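Side-chain contact in uncharacterized protein (Bacteroides thetaiotaomicron, PDB 4LB8), which is of unknown function, belongs to the DUF4848 family, and is made with a signal sequence, so is probably exported as a lipoprotein: residues A[224-229]-A[235-240]. Numbering follows the deposited sequence.
Sequences FAQGEL and VYVNKD
Phe-224 pairs with Val-237, and Gln-226 with Val-235, across a strongly twisted antiparallel beta hairpin whose short strand axes make 132°. Each pair is closed by two backbone hydrogen bonds. Phe-224 N to Val-237 O is 2.7 Å, and Val-235 N to Gln-226 O is 3.0 Å. Ala-225 and Tyr-236 form the non-hydrogen-bonded pair between them. Gln-226 lies on one face of the hairpin with both valines. Its CG is anti to the backbone N (chi1 -179°) and the chain stays extended, which carries the amide across Val-237. There the amide oxygen OE1 of Gln-226 makes a van der Waals contact with the methyl CG2 of Val-237, at 3.3 Å. NE2 of Gln-226 likewise touches the flank of Val-235, 4.0 Å from its CG1. Phe-224 starts on this same face, but its ring leads away from the partner strand. CB of Phe-224 lies 3.7 Å from CG of Lys-239, whose chain is bent. On the other face, CE1 of Tyr-236 lies 3.7 Å from CB of Ala-225. Strand 254-262 pairs with the other edge of strand 222-226, and Val-258 touches Ala-225 and Tyr-236. Leu-41 of the second subunit packs on these same two residues, while Phe-224 meets Phe-244 and Ile-246 of strand 244-247.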
loop_
_atom_site.group_PDB
_atom_site.type_symbol
_atom_site.label_atom_id
_atom_site.label_comp_id
_atom_site.label_asym_id
_atom_site.label_seq_id
_atom_site.Cartn_x
_atom_site.Cartn_y
_atom_site.Cartn_z
ATOM N N PHE A 224 29.287 -1.266 -10.656
ATOM C CA PHE A 224 28.171 -0.853 -11.490
ATOM C C PHE A 224 28.494 -0.991 -12.960
ATOM O O PHE A 224 29.583 -0.596 -13.404
ATOM C CB PHE A 224 27.779 0.585 -11.168
ATOM C CG PHE A 224 26.647 1.182 -11.970
ATOM C CD1 PHE A 224 25.383 0.599 -11.963
ATOM C CD2 PHE A 224 26.816 2.384 -12.651
ATOM C CE1 PHE A 224 24.327 1.189 -12.655
ATOM C CE2 PHE A 224 25.757 2.969 -13.350
ATOM C CZ PHE A 224 24.520 2.372 -13.344
ATOM N N ALA A 225 27.526 -1.539 -13.721
ATOM C CA ALA A 225 27.624 -1.692 -15.170
ATOM C C ALA A 225 27.214 -0.375 -15.793
ATOM O O ALA A 225 26.047 -0.166 -16.118
ATOM C CB ALA A 225 26.748 -2.839 -15.648
ATOM N N GLN A 226 28.187 0.557 -15.867
ATOM C CA GLN A 226 28.021 1.903 -16.394
ATOM C C GLN A 226 27.805 1.858 -17.909
ATOM O O GLN A 226 28.578 1.205 -18.593
ATOM C CB GLN A 226 29.260 2.732 -16.026
ATOM C CG GLN A 226 29.232 4.167 -16.481
ATOM C CD GLN A 226 30.465 4.896 -16.033
ATOM O OE1 GLN A 226 30.605 5.240 -14.858
ATOM N NE2 GLN A 226 31.399 5.131 -16.956
ATOM N N GLY A 227 26.784 2.555 -18.408
ATOM C CA GLY A 227 26.460 2.621 -19.834
ATOM C C GLY A 227 27.468 3.409 -20.645
ATOM O O GLY A 227 28.346 4.048 -20.065
ATOM N N GLU A 228 27.362 3.368 -21.996
ATOM C CA GLU A 228 28.305 4.063 -22.884
ATOM C C GLU A 228 28.167 5.586 -22.751
ATOM O O GLU A 228 27.074 6.146 -22.853
ATOM C CB GLU A 228 28.147 3.625 -24.348
ATOM N N LEU A 229 29.291 6.236 -22.473
ATOM C CA LEU A 229 29.377 7.674 -22.270
ATOM C C LEU A 229 30.602 8.188 -23.009
ATOM O O LEU A 229 31.707 7.665 -22.794
ATOM C CB LEU A 229 29.464 7.948 -20.755
ATOM C CG LEU A 229 29.829 9.349 -20.285
ATOM C CD1 LEU A 229 28.592 10.217 -20.098
ATOM C CD2 LEU A 229 30.546 9.268 -18.992
ATOM N N VAL A 235 31.143 -0.286 -19.097
ATOM C CA VAL A 235 32.236 -0.760 -18.265
ATOM C C VAL A 235 31.777 -0.926 -16.791
ATOM O O VAL A 235 30.877 -0.207 -16.320
ATOM C CB VAL A 235 33.451 0.219 -18.406
ATOM C CG1 VAL A 235 33.116 1.640 -17.910
ATOM C CG2 VAL A 235 34.711 -0.332 -17.746
ATOM N N TYR A 236 32.425 -1.869 -16.072
ATOM C CA TYR A 236 32.200 -2.089 -14.655
ATOM C C TYR A 236 33.006 -1.082 -13.876
ATOM O O TYR A 236 34.228 -1.075 -13.952
ATOM C CB TYR A 236 32.533 -3.519 -14.242
ATOM C CG TYR A 236 31.539 -4.526 -14.770
ATOM C CD1 TYR A 236 30.213 -4.519 -14.343
ATOM C CD2 TYR A 236 31.917 -5.469 -15.723
ATOM C CE1 TYR A 236 29.286 -5.412 -14.864
ATOM C CE2 TYR A 236 30.999 -6.384 -16.235
ATOM C CZ TYR A 236 29.688 -6.363 -15.789
ATOM O OH TYR A 236 28.804 -7.285 -16.283
ATOM N N VAL A 237 32.304 -0.199 -13.168
ATOM C CA VAL A 237 32.853 0.894 -12.357
ATOM C C VAL A 237 32.660 0.540 -10.866
ATOM O O VAL A 237 31.552 0.187 -10.457
ATOM C CB VAL A 237 32.136 2.215 -12.756
ATOM C CG1 VAL A 237 32.502 3.357 -11.832
ATOM C CG2 VAL A 237 32.440 2.576 -14.202
ATOM N N ASN A 238 33.719 0.638 -10.058
ATOM C CA ASN A 238 33.602 0.308 -8.641
ATOM C C ASN A 238 32.669 1.297 -7.919
ATOM O O ASN A 238 32.873 2.503 -7.998
ATOM C CB ASN A 238 35.003 0.284 -7.984
ATOM C CG ASN A 238 35.024 -0.143 -6.533
ATOM O OD1 ASN A 238 34.482 0.518 -5.629
ATOM N ND2 ASN A 238 35.662 -1.253 -6.277
ATOM N N LYS A 239 31.649 0.775 -7.215
ATOM C CA LYS A 239 30.699 1.549 -6.406
ATOM C C LYS A 239 30.572 0.909 -5.015
ATOM O O LYS A 239 29.508 0.974 -4.397
ATOM C CB LYS A 239 29.334 1.666 -7.114
ATOM C CG LYS A 239 29.385 2.473 -8.423
ATOM C CD LYS A 239 29.659 3.956 -8.181
ATOM C CE LYS A 239 29.712 4.761 -9.435
ATOM N NZ LYS A 239 30.038 6.179 -9.139
ATOM N N ASP A 240 31.675 0.296 -4.517
ATOM C CA ASP A 240 31.719 -0.402 -3.218
ATOM C C ASP A 240 31.562 0.610 -2.084
ATOM O O ASP A 240 32.518 1.330 -1.746
ATOM C CB ASP A 240 33.031 -1.208 -3.071
ATOM C CG ASP A 240 33.063 -2.253 -1.963
ATOM O OD1 ASP A 240 32.169 -2.224 -1.080
ATOM O OD2 ASP A 240 33.990 -3.097 -1.971
#